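Long-range contacts in ATP-dependent RNA helicase HrpB (PDB 6EUD), which hydrolyses ATP as a bacterial DExH-box NTPase of the RNA helicase type and binds single-stranded RNA: residues Y710-G715 against M734-G739; A729-M734 against V754-S759; T742-A747 against R769-F774. All blocks are in the same frame, centred on the assembly; numbering follows the deposited sequence.

Contact 1: Y710-G715 against M734-G739; sequences YTVPTG and MQEMFG
T714 and E736 meet with their side chains crossed at about a right angle. The hydroxyl OG1 of T714 reaches OE2 of E736 in a hydrogen bond modelled at 2.4 Å, a length too short to be taken literally. Both branches of the threonine bear on E736, OG1 on the carboxylate and CG2 on the base of the side chain, 3.7 Å from E736 CA. T714 belongs to a type I turn running from V712 to G715, and the same turn sets the P713 ring against the backbone of the opposite segment: P713 CD lies 3.5 Å from E736 O, and P713 CB lies at the same 3.5 Å from F738 O. M737 leaves its backbone away from the turn, but its chain bends (chi2 -56°) and brings the sulphur back, placing SD 3.6 Å from V712 CG1. These two side chains also cross at about a right angle. The carboxylate of E736 has a second partner, since OE2 is hydrogen-bonded to S716 OG. The two segments lie beside strands 717-721 and 729-733: V712 and M737 both rest on V732, V712 and E736 touch I718, and M737 reaches L771 of helix 771-776.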
loop_
_atom_site.group_PDB
_atom_site.type_symbol
_atom_site.label_atom_id
_atom_site.label_comp_id
_atom_site.label_asym_id
_atom_site.label_seq_id
_atom_site.Cartn_x
_atom_site.Cartn_y
_atom_site.Cartn_z
ATOM N N TYR A 710 14.105 19.695 -43.112
ATOM C CA TYR A 710 15.566 19.697 -43.146
ATOM C C TYR A 710 16.022 20.380 -44.454
ATOM O O TYR A 710 15.463 20.106 -45.529
ATOM C CB TYR A 710 16.117 18.263 -43.031
ATOM C CG TYR A 710 17.635 18.176 -42.966
ATOM C CD1 TYR A 710 18.305 18.299 -41.748
ATOM C CD2 TYR A 710 18.396 17.950 -44.118
ATOM C CE1 TYR A 710 19.698 18.226 -41.674
ATOM C CE2 TYR A 710 19.793 17.869 -44.064
ATOM C CZ TYR A 710 20.437 18.013 -42.842
ATOM O OH TYR A 710 21.807 17.943 -42.777
ATOM N N THR A 711 17.000 21.287 -44.373
ATOM C CA THR A 711 17.559 21.905 -45.586
ATOM C C THR A 711 18.721 21.067 -46.124
ATOM O O THR A 711 19.749 20.923 -45.463
ATOM C CB THR A 711 18.075 23.340 -45.348
ATOM O OG1 THR A 711 17.054 24.131 -44.740
ATOM C CG2 THR A 711 18.508 23.982 -46.678
ATOM N N VAL A 712 18.546 20.507 -47.316
ATOM C CA VAL A 712 19.567 19.662 -47.943
ATOM C C VAL A 712 20.622 20.525 -48.681
ATOM O O VAL A 712 20.466 21.744 -48.778
ATOM C CB VAL A 712 18.903 18.646 -48.908
ATOM C CG1 VAL A 712 18.137 17.601 -48.123
ATOM C CG2 VAL A 712 17.992 19.360 -49.877
ATOM N N PRO A 713 21.711 19.905 -49.175
ATOM C CA PRO A 713 22.754 20.716 -49.829
ATOM C C PRO A 713 22.298 21.641 -50.965
ATOM O O PRO A 713 22.921 22.690 -51.140
ATOM C CB PRO A 713 23.714 19.656 -50.354
ATOM C CG PRO A 713 23.643 18.580 -49.290
ATOM C CD PRO A 713 22.195 18.542 -48.867
ATOM N N THR A 714 21.253 21.287 -51.709
ATOM C CA THR A 714 20.788 22.138 -52.791
ATOM C C THR A 714 20.073 23.375 -52.280
ATOM O O THR A 714 19.851 24.316 -53.033
ATOM C CB THR A 714 19.833 21.384 -53.740
ATOM O OG1 THR A 714 18.712 20.867 -53.003
ATOM C CG2 THR A 714 20.562 20.241 -54.417
ATOM N N GLY A 715 19.694 23.381 -51.003
ATOM C CA GLY A 715 18.918 24.486 -50.469
ATOM C C GLY A 715 17.436 24.147 -50.355
ATOM O O GLY A 715 16.665 24.895 -49.735
ATOM N N MET A 734 18.142 11.538 -54.398
ATOM C CA MET A 734 19.557 11.288 -54.168
ATOM C C MET A 734 20.424 12.414 -54.706
ATOM O O MET A 734 21.366 12.844 -54.050
ATOM C CB MET A 734 19.959 9.968 -54.815
ATOM C CG MET A 734 21.412 9.583 -54.602
ATOM S SD MET A 734 21.822 7.985 -55.340
ATOM C CE MET A 734 21.612 8.316 -57.086
ATOM N N GLN A 735 20.081 12.907 -55.889
ATOM C CA GLN A 735 20.862 13.958 -56.546
ATOM C C GLN A 735 21.037 15.200 -55.642
ATOM O O GLN A 735 22.048 15.909 -55.733
ATOM C CB GLN A 735 20.201 14.341 -57.887
ATOM C CG GLN A 735 18.858 15.038 -57.733
ATOM C CD GLN A 735 17.808 14.587 -58.733
ATOM O OE1 GLN A 735 17.921 13.527 -59.337
ATOM N NE2 GLN A 735 16.764 15.388 -58.891
ATOM N N GLU A 736 20.067 15.438 -54.759
ATOM C CA GLU A 736 20.088 16.615 -53.903
ATOM C C GLU A 736 21.040 16.459 -52.716
ATOM O O GLU A 736 21.398 17.432 -52.067
ATOM C CB GLU A 736 18.679 16.932 -53.397
ATOM C CG GLU A 736 17.706 17.394 -54.483
ATOM C CD GLU A 736 16.667 18.389 -53.964
ATOM O OE1 GLU A 736 15.611 17.970 -53.424
ATOM O OE2 GLU A 736 16.918 19.605 -54.092
ATOM N N MET A 737 21.449 15.230 -52.424
ATOM C CA MET A 737 22.344 14.985 -51.297
ATOM C C MET A 737 23.825 15.036 -51.690
ATOM O O MET A 737 24.703 14.757 -50.869
ATOM C CB MET A 737 22.025 13.634 -50.667
ATOM C CG MET A 737 20.643 13.560 -50.056
ATOM S SD MET A 737 20.401 14.854 -48.845
ATOM C CE MET A 737 21.769 14.519 -47.699
ATOM N N PHE A 738 24.109 15.380 -52.941
ATOM C CA PHE A 738 25.499 15.486 -53.377
ATOM C C PHE A 738 26.251 16.586 -52.637
ATOM O O PHE A 738 25.761 17.713 -52.501
ATOM C CB PHE A 738 25.574 15.751 -54.878
ATOM C CG PHE A 738 25.147 14.594 -55.715
ATOM C CD1 PHE A 738 25.096 13.321 -55.177
ATOM C CD2 PHE A 738 24.793 14.777 -57.036
ATOM C CE1 PHE A 738 24.698 12.245 -55.950
ATOM C CE2 PHE A 738 24.395 13.710 -57.808
ATOM C CZ PHE A 738 24.349 12.441 -57.266
ATOM N N GLY A 739 27.456 16.270 -52.181
ATOM C CA GLY A 739 28.264 17.244 -51.471
ATOM C C GLY A 739 28.252 17.021 -49.969
ATOM O O GLY A 739 29.082 17.573 -49.239
#

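Contact 2: A729-M734 against V754-S759; sequences ALAVRM and VLELLS
Strands 729-733 and 754-758 run parallel at 25° to each other, their axes 4.5 Å apart, stitched by five backbone hydrogen bonds that alternate in direction from L730 N to V754 O at one end to M734 N to L758 O (2.8 Å) at the other. On one face the leucines and valine pair by register. L730 and L755 lie side by side, pointing the same way, with L730 CD2 3.7 Å from L755 CD2. V732 and L757 repeat this arrangement: CG1 of V732, placed between its backbone N and carbonyl carbon (chi1 58°), comes to 3.8 Å from L757 CD2. The other face carries A729, A731, V754 and E756. There the extended chain of E756 passes beside the two alanines, with OE1 3.7 Å from A731 CB, while the same oxygen forms a salt bridge with R721. At the strand ends the side chains of R733 and L758 diverge. L758 lies over the V732 backbone, its CD1 3.7 Å from V732 N, and R733 CG passes 3.6 Å from S759 O. The leucine face is buried beneath helix 771-776, where L755 meets L771 and L757 meets F774. This is the parallel pair within an otherwise antiparallel mixed sheet, with helix 771-776 on one face, in the C-terminal region of HrpB.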
loop_
_atom_site.group_PDB
_atom_site.type_symbol
_atom_site.label_atom_id
_atom_site.label_comp_id
_atom_site.label_asym_id
_atom_site.label_seq_id
_atom_site.Cartn_x
_atom_site.Cartn_y
_atom_site.Cartn_z
ATOM N N ALA A 729 12.308 10.059 -40.679
ATOM C CA ALA A 729 12.674 9.738 -42.052
ATOM C C ALA A 729 12.689 10.973 -42.947
ATOM O O ALA A 729 11.981 11.953 -42.723
ATOM C CB ALA A 729 11.737 8.688 -42.616
ATOM N N LEU A 730 13.502 10.913 -43.979
ATOM C CA LEU A 730 13.595 12.017 -44.910
ATOM C C LEU A 730 13.598 11.498 -46.343
ATOM O O LEU A 730 14.584 10.902 -46.789
ATOM C CB LEU A 730 14.860 12.823 -44.636
ATOM C CG LEU A 730 15.001 14.114 -45.425
ATOM C CD1 LEU A 730 14.500 15.296 -44.608
ATOM C CD2 LEU A 730 16.431 14.280 -45.821
ATOM N N ALA A 731 12.497 11.720 -47.059
ATOM C CA ALA A 731 12.379 11.287 -48.445
ATOM C C ALA A 731 12.937 12.362 -49.353
ATOM O O ALA A 731 12.385 13.458 -49.436
ATOM C CB ALA A 731 10.946 10.983 -48.786
ATOM N N VAL A 732 14.043 12.057 -50.023
ATOM C CA VAL A 732 14.762 13.073 -50.796
ATOM C C VAL A 732 15.400 12.477 -52.043
ATOM O O VAL A 732 15.932 11.370 -52.002
ATOM C CB VAL A 732 15.874 13.759 -49.942
ATOM C CG1 VAL A 732 16.868 12.727 -49.423
ATOM C CG2 VAL A 732 16.597 14.823 -50.737
ATOM N N ARG A 733 15.350 13.201 -53.154
ATOM C CA ARG A 733 16.050 12.745 -54.352
ATOM C C ARG A 733 17.550 12.676 -54.068
ATOM O O ARG A 733 18.144 13.612 -53.538
ATOM C CB ARG A 733 15.762 13.662 -55.537
ATOM C CG ARG A 733 14.305 13.673 -55.966
ATOM C CD ARG A 733 14.056 14.712 -57.047
ATOM N NE ARG A 733 14.363 16.051 -56.562
ATOM C CZ ARG A 733 14.384 17.139 -57.322
ATOM N NH1 ARG A 733 14.108 17.056 -58.619
ATOM N NH2 ARG A 733 14.675 18.312 -56.780
ATOM N N MET A 734 18.142 11.538 -54.398
ATOM C CA MET A 734 19.557 11.288 -54.168
ATOM C C MET A 734 20.424 12.414 -54.706
ATOM O O MET A 734 21.366 12.844 -54.050
ATOM C CB MET A 734 19.959 9.968 -54.815
ATOM C CG MET A 734 21.412 9.583 -54.602
ATOM S SD MET A 734 21.822 7.985 -55.340
ATOM C CE MET A 734 21.612 8.316 -57.086
ATOM N N VAL A 754 16.783 8.737 -41.256
ATOM C CA VAL A 754 16.754 7.658 -42.222
ATOM C C VAL A 754 16.444 8.309 -43.560
ATOM O O VAL A 754 15.391 8.922 -43.716
ATOM C CB VAL A 754 15.711 6.559 -41.882
ATOM C CG1 VAL A 754 15.588 5.576 -43.031
ATOM C CG2 VAL A 754 16.085 5.829 -40.590
ATOM N N LEU A 755 17.383 8.201 -44.498
ATOM C CA LEU A 755 17.250 8.816 -45.815
ATOM C C LEU A 755 16.570 7.863 -46.772
ATOM O O LEU A 755 17.043 6.751 -47.020
ATOM C CB LEU A 755 18.611 9.211 -46.389
ATOM C CG LEU A 755 19.512 10.148 -45.590
ATOM C CD1 LEU A 755 20.764 10.491 -46.404
ATOM C CD2 LEU A 755 18.722 11.395 -45.233
ATOM N N GLU A 756 15.447 8.294 -47.311
ATOM C CA GLU A 756 14.825 7.533 -48.370
ATOM C C GLU A 756 15.234 8.160 -49.692
ATOM O O GLU A 756 14.621 9.104 -50.183
ATOM C CB GLU A 756 13.322 7.488 -48.153
ATOM C CG GLU A 756 12.972 6.725 -46.850
ATOM C CD GLU A 756 11.527 6.934 -46.383
ATOM O OE1 GLU A 756 11.013 8.071 -46.465
ATOM O OE2 GLU A 756 10.891 5.952 -45.947
ATOM N N LEU A 757 16.323 7.636 -50.236
ATOM C CA LEU A 757 16.959 8.199 -51.413
ATOM C C LEU A 757 16.212 7.821 -52.674
ATOM O O LEU A 757 16.011 6.646 -52.965
ATOM C CB LEU A 757 18.414 7.747 -51.494
ATOM C CG LEU A 757 19.263 8.258 -50.331
ATOM C CD1 LEU A 757 20.720 7.819 -50.436
ATOM C CD2 LEU A 757 19.165 9.772 -50.291
ATOM N N LEU A 758 15.806 8.835 -53.422
ATOM C CA LEU A 758 14.912 8.647 -54.552
ATOM C C LEU A 758 15.603 9.013 -55.854
ATOM O O LEU A 758 16.620 9.705 -55.857
ATOM C CB LEU A 758 13.649 9.489 -54.363
ATOM C CG LEU A 758 12.989 9.430 -52.978
ATOM C CD1 LEU A 758 12.014 10.587 -52.807
ATOM C CD2 LEU A 758 12.266 8.111 -52.716
ATOM N N SER A 759 15.044 8.527 -56.953
ATOM C CA SER A 759 15.447 8.919 -58.299
ATOM C C SER A 759 14.784 10.246 -58.720
ATOM O O SER A 759 13.905 10.740 -58.016
ATOM C CB SER A 759 15.069 7.796 -59.260
ATOM O OG SER A 759 13.665 7.800 -59.460
#

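Contact 3: T742-A747 against R769-F774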
loop_
_atom_site.group_PDB
_atom_site.type_symbol
_atom_site.label_atom_id
_atom_site.label_comp_id
_atom_site.label_asym_id
_atom_site.label_seq_id
_atom_site.Cartn_x
_atom_site.Cartn_y
_atom_site.Cartn_z
ATOM N N THR A 742 28.419 13.367 -44.676
ATOM C CA THR A 742 27.970 12.848 -43.392
ATOM C C THR A 742 26.455 12.781 -43.317
ATOM O O THR A 742 25.770 13.780 -43.543
ATOM C CB THR A 742 28.498 13.712 -42.236
ATOM O OG1 THR A 742 29.927 13.676 -42.228
ATOM C CG2 THR A 742 28.000 13.193 -40.915
ATOM N N ASN A 743 25.938 11.599 -43.000
ATOM C CA ASN A 743 24.503 11.423 -42.834
ATOM C C ASN A 743 23.914 12.501 -41.918
ATOM O O ASN A 743 24.409 12.724 -40.814
ATOM C CB ASN A 743 24.187 10.032 -42.272
ATOM C CG ASN A 743 22.763 9.594 -42.571
ATOM O OD1 ASN A 743 22.536 8.853 -43.524
ATOM N ND2 ASN A 743 21.795 10.070 -41.777
ATOM N N PRO A 744 22.876 13.199 -42.392
ATOM C CA PRO A 744 22.177 14.229 -41.597
ATOM C C PRO A 744 21.715 13.727 -40.228
ATOM O O PRO A 744 21.394 12.546 -40.078
ATOM C CB PRO A 744 20.961 14.587 -42.474
ATOM C CG PRO A 744 21.404 14.279 -43.864
ATOM C CD PRO A 744 22.378 13.131 -43.779
ATOM N N THR A 745 21.690 14.617 -39.241
ATOM C CA THR A 745 21.226 14.258 -37.912
ATOM C C THR A 745 20.453 15.394 -37.284
ATOM O O THR A 745 20.680 16.554 -37.606
ATOM C CB THR A 745 22.373 13.899 -36.945
ATOM O OG1 THR A 745 23.219 15.041 -36.759
ATOM C CG2 THR A 745 23.178 12.733 -37.464
ATOM N N ILE A 746 19.548 15.046 -36.373
ATOM C CA ILE A 746 18.809 16.030 -35.604
ATOM C C ILE A 746 19.015 15.746 -34.116
ATOM O O ILE A 746 19.836 14.897 -33.768
ATOM C CB ILE A 746 17.316 15.999 -35.951
ATOM C CG1 ILE A 746 16.732 14.626 -35.609
ATOM C CG2 ILE A 746 17.121 16.303 -37.412
ATOM C CD1 ILE A 746 15.290 14.480 -36.005
ATOM N N ALA A 747 18.263 16.441 -33.255
ATOM C CA ALA A 747 18.277 16.199 -31.809
ATOM C C ALA A 747 19.684 16.339 -31.219
ATOM O O ALA A 747 20.208 15.404 -30.629
ATOM C CB ALA A 747 17.687 14.803 -31.496
ATOM N N ARG A 769 20.650 5.150 -43.304
ATOM C CA ARG A 769 20.933 6.203 -42.347
ATOM C C ARG A 769 22.428 6.242 -42.124
ATOM O O ARG A 769 22.909 6.852 -41.175
ATOM C CB ARG A 769 20.172 6.002 -41.034
ATOM C CG ARG A 769 20.535 4.772 -40.267
ATOM C CD ARG A 769 19.806 4.769 -38.947
ATOM N NE ARG A 769 20.113 3.562 -38.183
ATOM C CZ ARG A 769 19.699 3.352 -36.943
ATOM N NH1 ARG A 769 18.964 4.277 -36.333
ATOM N NH2 ARG A 769 20.023 2.234 -36.318
ATOM N N ASP A 770 23.154 5.582 -43.021
ATOM C CA ASP A 770 24.604 5.662 -43.058
ATOM C C ASP A 770 25.008 6.146 -44.447
ATOM O O ASP A 770 25.582 5.381 -45.235
ATOM C CB ASP A 770 25.252 4.308 -42.752
ATOM C CG ASP A 770 24.721 3.668 -41.478
ATOM O OD1 ASP A 770 25.291 3.927 -40.399
ATOM O OD2 ASP A 770 23.756 2.880 -41.552
ATOM N N LEU A 771 24.691 7.404 -44.748
ATOM C CA LEU A 771 24.942 7.979 -46.065
ATOM C C LEU A 771 26.379 7.769 -46.526
ATOM O O LEU A 771 26.604 7.457 -47.698
ATOM C CB LEU A 771 24.603 9.472 -46.076
ATOM C CG LEU A 771 24.903 10.286 -47.337
ATOM C CD1 LEU A 771 24.120 9.803 -48.567
ATOM C CD2 LEU A 771 24.620 11.756 -47.049
ATOM N N SER A 772 27.335 7.916 -45.607
ATOM C CA SER A 772 28.753 7.696 -45.903
ATOM C C SER A 772 29.034 6.284 -46.428
ATOM O O SER A 772 29.783 6.111 -47.389
ATOM C CB SER A 772 29.596 7.968 -44.662
ATOM O OG SER A 772 30.972 7.882 -44.967
ATOM N N ASP A 773 28.426 5.278 -45.807
ATOM C CA ASP A 773 28.526 3.905 -46.301
ATOM C C ASP A 773 27.888 3.743 -47.673
ATOM O O ASP A 773 28.304 2.904 -48.470
ATOM C CB ASP A 773 27.864 2.919 -45.338
ATOM C CG ASP A 773 28.674 2.697 -44.094
ATOM O OD1 ASP A 773 29.855 3.105 -44.087
ATOM O OD2 ASP A 773 28.135 2.108 -43.130
ATOM N N PHE A 774 26.852 4.526 -47.943
ATOM C CA PHE A 774 26.134 4.372 -49.194
ATOM C C PHE A 774 26.974 4.849 -50.383
ATOM O O PHE A 774 27.101 4.143 -51.387
ATOM C CB PHE A 774 24.808 5.121 -49.159
ATOM C CG PHE A 774 24.132 5.162 -50.479
ATOM C CD1 PHE A 774 23.526 4.023 -50.999
ATOM C CD2 PHE A 774 24.138 6.325 -51.235
ATOM C CE1 PHE A 774 22.912 4.054 -52.253
ATOM C CE2 PHE A 774 23.533 6.366 -52.482
ATOM C CZ PHE A 774 22.917 5.226 -52.992
HETATM O O HOH W 1 27.371 8.578 -42.384
#
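The start of helix 771-776 is held by an asparagine from a distant loop: N743, just ahead of strand 745-746, faces L771 in the first turn. Its carbonyl oxygen OD1 accepts a hydrogen bond of 2.9 Å from L771 N. The donor lies in the plane of the side-chain amide, on a lone pair of OD1, although the bond is bent, with an N-H...O angle of 143°. D770 occupies the N-cap position but makes no capping bond with its own side chain, so the asparagine supplies an acceptor for a backbone N-H at this helix start. CG of N743 stands anti to its backbone N (chi1 -158°), which puts CG on the helix side. The R769 carbonyl oxygen lies over one face of the amide, with R769 O 3.1 Å from N743 CG, without a hydrogen bond to the amide. The other end of the amide is also held: ND2 donates to P744 O at 3.0 Å within its own segment and to L753 O, which fixes the rotation of the group and settles which end faces L771. CB of L771 packs 3.3 Å from N743 OD1. Farther out, L771 CD2 meets P744 CD at 4.2 Å, the two side chains crossing at about a right angle. A water accepts from S772 N at 3.3 Å and, weakly, from N743 N. N743 also rests on P752 and L755 of strand 751-758, the strand with which 745-746 pairs, while I746 reaches W646 of helix 631-646.

In the fold
The three contacts lie within the C-terminal family region, their centres 10 to 12 Å apart, and are built around one mixed sheet. Contact 2 is its parallel pair; contacts 1 and 3 join it through the same hydrophobic layer. M734 belongs to both contacts 1 and 2 and reaches contact 3 through its SD, 3.7 Å from F774 CE2. M737 also touches both: its CG lies 3.9 Å from V732 CG1 of contact 2, and its CE 4.0 Å from L771 CD2 of contact 3. Y710 OH adds a packing contact of 3.5 Å with P744 CB. All three lie away from the predicted ATP site and the DEFH box.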